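Local atomic coordinates of putative Acetyltransferase (Pyrococcus horikoshii, PDB entry 3DDD), a protein that binds coenzyme A and is probably an acyltransferase of the GNAT family, moving acyl groups other than aminoacyl groups. Residues D63-A68 / V75-I80; E173-A178 / P215-S220; C199-G204 / P221-K226. All coordinates share one frame; numbering follows the deposited sequence.

Interaction 1 (D63-A68 / V75-I80); sequences DGCLLA and VGMGCI
Leu66 and Gly78 exchange two backbone hydrogen bonds across an antiparallel strand pair. Leu66 N gives a bond of 3.0 Å to Gly78 O. Gly78 N returns one of 3.1 Å to Leu66 O. The ladder runs on toward Gly64, whose O accepts a bond from Ile80 N. At the other end Ala68 N reaches Gly76 O at 2.7 Å. Ala68 O takes Val75 N at 2.8 Å and, more weakly, Gly76 N. Two residues therefore face Ala68, which makes a classic beta bulge.

The side chains of Cys65, Leu67, Met77 and Cys79 share one face. Leu67 and Met77, a selenomethionine, lie alongside and point the same way, with Leu67 CD2 3.6 Å from Met77 CB. The sulfur of Cys65 sits anti to its backbone N (chi1 178°). That turns SG along the strand toward the methyl CE of Met77, 4.1 Å away. Cys79 SG instead comes against Cys65 CB at 3.8 Å.

Leu66 and Ala68 point to the other face, where Gly76 and Gly78 offer no side chain. There Ala68 CB rests beside the Gly76 backbone, 3.7 Å from Gly76 O.

The two strands, 65-70 and 73-82, form a beta hairpin of the GNAT fold, and every residue that touches across it is buried. Helix 30-41 covers the sulfur-rich face, with Met33 meeting Cys65, Leu67 and Met77. Helix 103-118 packs on the face of Leu66 and Ala68.

Gly76 also lies close to Val94, a residue that binds coenzyme A. Strand 86-94 continues the sheet beyond 73-82 through backbone bonds such as Met77 with Gly93.

Interaction 2 (E173-A178 / P215-S220); sequences EIDKKA and PLVADS
Val217 meets Ala178, Ile174 and Asp175 where helix 169-179 packs across strand 212-218 in the C-terminal GNAT domain. The helix and strand segments run almost at right angles, 99° apart, and their axes come within 8.8 Å. No hydrogen bond joins the two segments; methyl groups carry most of the contact.

The CB of Val217 points at the helix, and its two methyls divide the work. CG1 is anti to the backbone N (chi1 -178°), which carries it into the notch between Ile174 and Ala178, one helical turn apart. There it touches Ala178 CB at 3.5 Å. It also lies 3.9 Å from Ile174 CG1, as the two side chains slide past each other in opposite directions. The carbonyl Ile174 O is near the same methyl, but it already accepts the helical bond from Ala178 N. The other methyl also lies near Ala178 CB, and here Val217 CG2 meets Asp175 OD1 at 3.8 Å.

Asp175 crosses Val217 at about a right angle. Its charge is met outside the two segments by Arg183, which forms a salt bridge with OD2. Pro215 follows a cis peptide bond and sets its ring beside the same carboxylate. Phe205 of the neighbouring strand 204-209 touches Ile174, Asp175, Pro215 and Val217, and so extends the apolar layer.

Ile174 carries the contact past the strand end. Its tip methyl CD1 comes to 3.8 Å from Asp219 OD1.

Interaction 3 (C199-G204 / P221-K226); sequences CAENEG and PRVAEK
A classic beta bulge in the turn between strands 196-200 and 204-209 faces the first turns of helix 221-233. Glu203 and Gly204 both lie opposite Ala200 in this bulge. Val223 of the helix fills the middle of the contact. Its CG1 touches Ala200 CB at 3.7 Å and lies over the Gly204 backbone. Its CG2 faces two carboxylate oxygens, 3.4 Å from both Glu201 OE1 and Glu203 OE1.

Around this apolar centre runs a salt-bridge network. Glu201 bends at chi2 (149°), which brings its carboxylate across to two basic side chains. Arg222 NH2 points between the two oxygens. It is 3.0 Å from Glu201 OE2 and donates a hydrogen bond of 3.2 Å to Glu201 OE1, met on the syn side. The carboxylate and guanidinium planes are 13° apart, nearly parallel, with Glu201 OE2 at the guanidinium edge. Lys226 NZ takes the anti lone pair of Glu201 OE2 at 2.9 Å. That oxygen is thus held by two cations, which would probably favour the charged carboxylate. Lys226 NZ also makes a weak bond to Glu159 O. Glu203 OE1 adds a long salt bridge to Arg222 NH1; the Glu203 carboxylate plane is turned 73° from the guanidinium.

With an alanine in place of Glu201 the shared carboxylate is gone, which would probably leave Arg222 with just the long Glu203 pairing across this contact, and Lys226 without its carboxylate partner. The arrangement is that of a beta-hairpin turn packed by one valine and charge-paired through Glu201 and Glu203 to the start of a helix.

From the N terminus, interaction 1 closes first. It is a local hairpin, complete before the other two begin, and belongs to the coenzyme A-binding half. Its centre is about 30 Å from that of interaction 2 and 37 Å from that of interaction 3, across the centre of the chain. Interactions 2 and 3 lie together in the C-terminal GNAT domain. Their segments alternate: 173-178, 199-204, 215-220, then 221-226, so the two loops cross. Strand 212-218 leads straight into helix 221-233, tying helix 169-179 and the 199-204 turn to one strand-helix unit. The contacts touch where Asp219 N probably bonds to Glu203 O, at 2.8 Å.

Interaction 1 (D63-A68 / V75-I80)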
# COMPACT_ATOMS: atom_id res chain seq x y z
N ASP A 63 -8.20 13.03 5.05
CA ASP A 63 -7.65 13.46 6.33
C ASP A 63 -6.66 12.44 6.87
O ASP A 63 -6.47 12.30 8.08
CB ASP A 63 -8.77 13.67 7.36
CG ASP A 63 -9.68 12.43 7.53
OD1 ASP A 63 -9.53 11.42 6.80
OD2 ASP A 63 -10.59 12.48 8.38
N GLY A 64 -6.01 11.71 5.98
CA GLY A 64 -5.16 10.61 6.43
C GLY A 64 -3.70 10.93 6.52
O GLY A 64 -2.94 10.13 7.00
N CYS A 65 -3.29 12.09 6.01
CA CYS A 65 -1.88 12.37 5.91
C CYS A 65 -1.44 13.46 6.90
O CYS A 65 -1.96 14.57 6.91
CB CYS A 65 -1.52 12.72 4.47
SG CYS A 65 0.24 13.14 4.28
N LEU A 66 -0.49 13.08 7.76
CA LEU A 66 0.18 14.02 8.68
C LEU A 66 1.52 14.45 8.11
O LEU A 66 2.27 13.61 7.60
CB LEU A 66 0.35 13.40 10.07
CG LEU A 66 -0.96 13.14 10.82
CD1 LEU A 66 -0.62 12.76 12.20
CD2 LEU A 66 -1.91 14.36 10.78
N LEU A 67 1.80 15.76 8.14
CA LEU A 67 3.05 16.34 7.61
C LEU A 67 3.77 17.08 8.73
O LEU A 67 3.11 17.79 9.47
CB LEU A 67 2.76 17.36 6.52
CG LEU A 67 2.30 16.91 5.14
CD1 LEU A 67 2.28 18.14 4.30
CD2 LEU A 67 3.20 15.85 4.52
N ALA A 68 5.10 16.90 8.83
CA ALA A 68 5.95 17.53 9.85
C ALA A 68 6.83 18.59 9.19
O ALA A 68 7.47 18.35 8.18
CB ALA A 68 6.81 16.51 10.56
N VAL A 75 9.56 18.18 6.25
CA VAL A 75 10.60 17.28 6.71
C VAL A 75 10.15 15.82 6.74
O VAL A 75 10.94 14.91 6.50
CB VAL A 75 11.07 17.78 8.12
CG1 VAL A 75 11.70 16.65 8.93
CG2 VAL A 75 12.02 18.95 7.93
N GLY A 76 8.89 15.58 7.04
CA GLY A 76 8.40 14.23 7.33
C GLY A 76 6.90 14.07 7.10
O GLY A 76 6.14 15.02 7.20
N MSE A 77 6.49 12.84 6.80
CA MSE A 77 5.12 12.52 6.50
C MSE A 77 4.77 11.11 6.84
O MSE A 77 5.66 10.25 6.97
CB MSE A 77 4.86 12.70 5.00
CG MSE A 77 5.54 11.67 4.14
SE MSE A 77 5.10 12.03 2.26
CE MSE A 77 3.33 11.28 2.23
N GLY A 78 3.47 10.86 6.91
CA GLY A 78 2.93 9.50 7.03
C GLY A 78 1.43 9.49 6.84
O GLY A 78 0.79 10.54 6.94
N CYS A 79 0.87 8.29 6.58
CA CYS A 79 -0.56 8.15 6.30
C CYS A 79 -1.21 6.99 6.96
O CYS A 79 -0.59 5.96 7.20
CB CYS A 79 -0.83 7.96 4.83
SG CYS A 79 -0.21 9.23 3.81
N ILE A 80 -2.49 7.19 7.27
CA ILE A 80 -3.35 6.13 7.78
C ILE A 80 -4.54 6.02 6.81
O ILE A 80 -5.04 7.04 6.31
CB ILE A 80 -3.76 6.37 9.27
CG1 ILE A 80 -4.44 5.13 9.83
CG2 ILE A 80 -4.60 7.63 9.48
CD1 ILE A 80 -4.53 5.10 11.27

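Interaction 2 (E173-A178 / P215-S220)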
# COMPACT_ATOMS: atom_id res chain seq x y z
N GLU A 173 -17.14 -9.31 -3.42
CA GLU A 173 -17.24 -10.45 -2.49
C GLU A 173 -15.94 -11.25 -2.36
O GLU A 173 -15.52 -11.57 -1.27
CB GLU A 173 -18.39 -11.37 -2.91
CG GLU A 173 -19.76 -10.87 -2.43
CD GLU A 173 -20.92 -11.28 -3.33
OE1 GLU A 173 -20.89 -12.42 -3.87
OE2 GLU A 173 -21.88 -10.47 -3.48
N ILE A 174 -15.31 -11.57 -3.48
CA ILE A 174 -14.03 -12.30 -3.43
C ILE A 174 -12.89 -11.46 -2.82
O ILE A 174 -12.02 -12.00 -2.15
CB ILE A 174 -13.65 -12.92 -4.82
CG1 ILE A 174 -12.71 -14.10 -4.61
CG2 ILE A 174 -13.09 -11.84 -5.80
CD1 ILE A 174 -12.28 -14.78 -5.91
N ASP A 175 -12.92 -10.14 -2.99
CA ASP A 175 -11.89 -9.28 -2.38
C ASP A 175 -12.08 -9.16 -0.87
O ASP A 175 -11.12 -9.18 -0.08
CB ASP A 175 -11.86 -7.91 -3.04
CG ASP A 175 -10.62 -7.15 -2.68
OD1 ASP A 175 -9.51 -7.65 -2.98
OD2 ASP A 175 -10.74 -6.09 -2.05
N LYS A 176 -13.33 -9.07 -0.45
CA LYS A 176 -13.67 -9.02 0.96
C LYS A 176 -13.19 -10.31 1.66
O LYS A 176 -12.69 -10.28 2.80
CB LYS A 176 -15.19 -8.78 1.09
CG LYS A 176 -15.84 -9.05 2.44
CD LYS A 176 -15.60 -7.92 3.43
CE LYS A 176 -16.09 -8.25 4.85
NZ LYS A 176 -15.98 -7.02 5.71
N LYS A 177 -13.34 -11.43 0.99
CA LYS A 177 -12.89 -12.72 1.48
C LYS A 177 -11.33 -12.80 1.56
O LYS A 177 -10.77 -13.23 2.55
CB LYS A 177 -13.49 -13.78 0.55
CG LYS A 177 -13.32 -15.21 0.93
CD LYS A 177 -14.09 -16.12 -0.08
N ALA A 178 -10.65 -12.34 0.51
CA ALA A 178 -9.19 -12.35 0.45
C ALA A 178 -8.59 -11.37 1.46
O ALA A 178 -7.75 -11.74 2.25
CB ALA A 178 -8.73 -12.00 -0.94
N PRO A 215 -4.61 -5.40 -6.40
CA PRO A 215 -4.49 -6.78 -5.98
C PRO A 215 -4.59 -7.81 -7.12
O PRO A 215 -4.99 -7.50 -8.27
CB PRO A 215 -5.65 -6.94 -4.99
CG PRO A 215 -6.56 -5.87 -5.26
CD PRO A 215 -5.86 -4.77 -5.94
N LEU A 216 -4.20 -9.03 -6.77
CA LEU A 216 -4.50 -10.22 -7.54
C LEU A 216 -5.09 -11.25 -6.59
O LEU A 216 -4.42 -11.70 -5.64
CB LEU A 216 -3.24 -10.75 -8.23
CG LEU A 216 -3.42 -12.03 -9.08
CD1 LEU A 216 -4.39 -11.76 -10.24
CD2 LEU A 216 -2.08 -12.57 -9.55
N VAL A 217 -6.37 -11.57 -6.82
CA VAL A 217 -7.16 -12.52 -6.03
C VAL A 217 -7.77 -13.57 -6.96
O VAL A 217 -8.33 -13.22 -8.01
CB VAL A 217 -8.27 -11.80 -5.22
CG1 VAL A 217 -9.07 -12.80 -4.34
CG2 VAL A 217 -7.64 -10.72 -4.34
N ALA A 218 -7.60 -14.85 -6.62
CA ALA A 218 -8.12 -15.96 -7.45
C ALA A 218 -8.46 -17.18 -6.62
O ALA A 218 -7.70 -17.55 -5.72
CB ALA A 218 -7.11 -16.37 -8.52
N ASP A 219 -9.58 -17.82 -6.94
CA ASP A 219 -10.01 -19.08 -6.30
C ASP A 219 -9.10 -20.27 -6.62
O ASP A 219 -9.16 -21.27 -5.91
CB ASP A 219 -11.44 -19.48 -6.72
CG ASP A 219 -12.53 -18.82 -5.86
OD1 ASP A 219 -12.28 -18.42 -4.69
OD2 ASP A 219 -13.68 -18.72 -6.37
N SER A 220 -8.33 -20.20 -7.71
CA SER A 220 -7.33 -21.24 -8.01
C SER A 220 -6.06 -20.70 -8.64
O SER A 220 -6.07 -19.64 -9.24
CB SER A 220 -7.91 -22.33 -8.93
OG SER A 220 -8.26 -21.82 -10.19

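Interaction 3 (C199-G204 / P221-K226)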
# COMPACT_ATOMS: atom_id res chain seq x y z
N CYS A 199 -10.74 -9.69 -15.16
CA CYS A 199 -11.56 -10.67 -14.51
C CYS A 199 -11.54 -11.96 -15.31
O CYS A 199 -11.59 -11.94 -16.54
CB CYS A 199 -13.01 -10.16 -14.44
SG CYS A 199 -13.28 -8.64 -13.41
N ALA A 200 -11.46 -13.09 -14.61
CA ALA A 200 -11.46 -14.41 -15.24
C ALA A 200 -12.65 -15.13 -14.68
O ALA A 200 -12.79 -15.22 -13.47
CB ALA A 200 -10.22 -15.17 -14.90
N GLU A 201 -13.50 -15.65 -15.57
CA GLU A 201 -14.62 -16.48 -15.15
C GLU A 201 -15.36 -15.60 -14.12
O GLU A 201 -15.43 -14.35 -14.32
CB GLU A 201 -14.06 -17.84 -14.66
CG GLU A 201 -13.46 -18.63 -15.87
CD GLU A 201 -12.26 -19.57 -15.59
OE1 GLU A 201 -12.31 -20.34 -14.60
OE2 GLU A 201 -11.28 -19.56 -16.40
N ASN A 202 -15.86 -16.18 -13.03
CA ASN A 202 -16.19 -15.36 -11.86
C ASN A 202 -15.39 -15.81 -10.65
O ASN A 202 -15.89 -15.85 -9.53
CB ASN A 202 -17.69 -15.41 -11.55
CG ASN A 202 -18.53 -14.60 -12.54
OD1 ASN A 202 -18.07 -14.27 -13.65
ND2 ASN A 202 -19.77 -14.29 -12.15
N GLU A 203 -14.12 -16.14 -10.90
CA GLU A 203 -13.26 -16.82 -9.92
C GLU A 203 -11.99 -16.04 -9.60
O GLU A 203 -11.18 -16.50 -8.81
CB GLU A 203 -12.84 -18.19 -10.45
CG GLU A 203 -13.94 -19.24 -10.65
CD GLU A 203 -13.38 -20.53 -11.27
OE1 GLU A 203 -12.19 -20.86 -10.99
OE2 GLU A 203 -14.11 -21.20 -12.03
N GLY A 204 -11.78 -14.89 -10.24
CA GLY A 204 -10.61 -14.12 -9.92
C GLY A 204 -10.55 -12.79 -10.61
O GLY A 204 -11.24 -12.58 -11.58
N PRO A 221 -4.96 -21.44 -8.51
CA PRO A 221 -3.75 -21.04 -9.21
C PRO A 221 -3.91 -20.92 -10.71
O PRO A 221 -3.27 -20.05 -11.31
CB PRO A 221 -2.76 -22.15 -8.86
CG PRO A 221 -3.25 -22.67 -7.52
CD PRO A 221 -4.74 -22.64 -7.67
N ARG A 222 -4.72 -21.77 -11.34
CA ARG A 222 -4.87 -21.67 -12.79
C ARG A 222 -5.57 -20.39 -13.21
O ARG A 222 -5.17 -19.80 -14.19
CB ARG A 222 -5.52 -22.89 -13.44
CG ARG A 222 -6.86 -23.29 -12.92
CD ARG A 222 -7.58 -24.26 -13.91
NE ARG A 222 -8.29 -23.47 -14.91
CZ ARG A 222 -9.49 -22.92 -14.73
NH1 ARG A 222 -10.16 -23.07 -13.59
NH2 ARG A 222 -10.02 -22.21 -15.71
N VAL A 223 -6.59 -19.95 -12.48
CA VAL A 223 -7.23 -18.67 -12.75
C VAL A 223 -6.27 -17.49 -12.48
O VAL A 223 -6.18 -16.57 -13.31
CB VAL A 223 -8.57 -18.53 -12.02
CG1 VAL A 223 -9.03 -17.10 -11.99
CG2 VAL A 223 -9.64 -19.43 -12.72
N ALA A 224 -5.53 -17.54 -11.38
CA ALA A 224 -4.51 -16.48 -11.09
C ALA A 224 -3.52 -16.39 -12.24
O ALA A 224 -3.16 -15.28 -12.66
CB ALA A 224 -3.77 -16.72 -9.79
N GLU A 225 -3.07 -17.54 -12.75
CA GLU A 225 -2.13 -17.52 -13.88
C GLU A 225 -2.73 -16.83 -15.11
O GLU A 225 -2.07 -15.98 -15.69
CB GLU A 225 -1.64 -18.91 -14.24
CG GLU A 225 -0.61 -18.89 -15.36
CD GLU A 225 -0.26 -20.28 -15.84
OE1 GLU A 225 0.66 -20.89 -15.27
OE2 GLU A 225 -0.93 -20.75 -16.79
N LYS A 226 -3.95 -17.19 -15.50
CA LYS A 226 -4.64 -16.56 -16.65
C LYS A 226 -4.61 -15.04 -16.49
O LYS A 226 -4.30 -14.31 -17.43
CB LYS A 226 -6.13 -16.94 -16.75
CG LYS A 226 -6.47 -18.38 -16.91
CD LYS A 226 -8.00 -18.60 -16.99
CE LYS A 226 -8.48 -18.80 -18.42
NZ LYS A 226 -9.88 -18.34 -18.59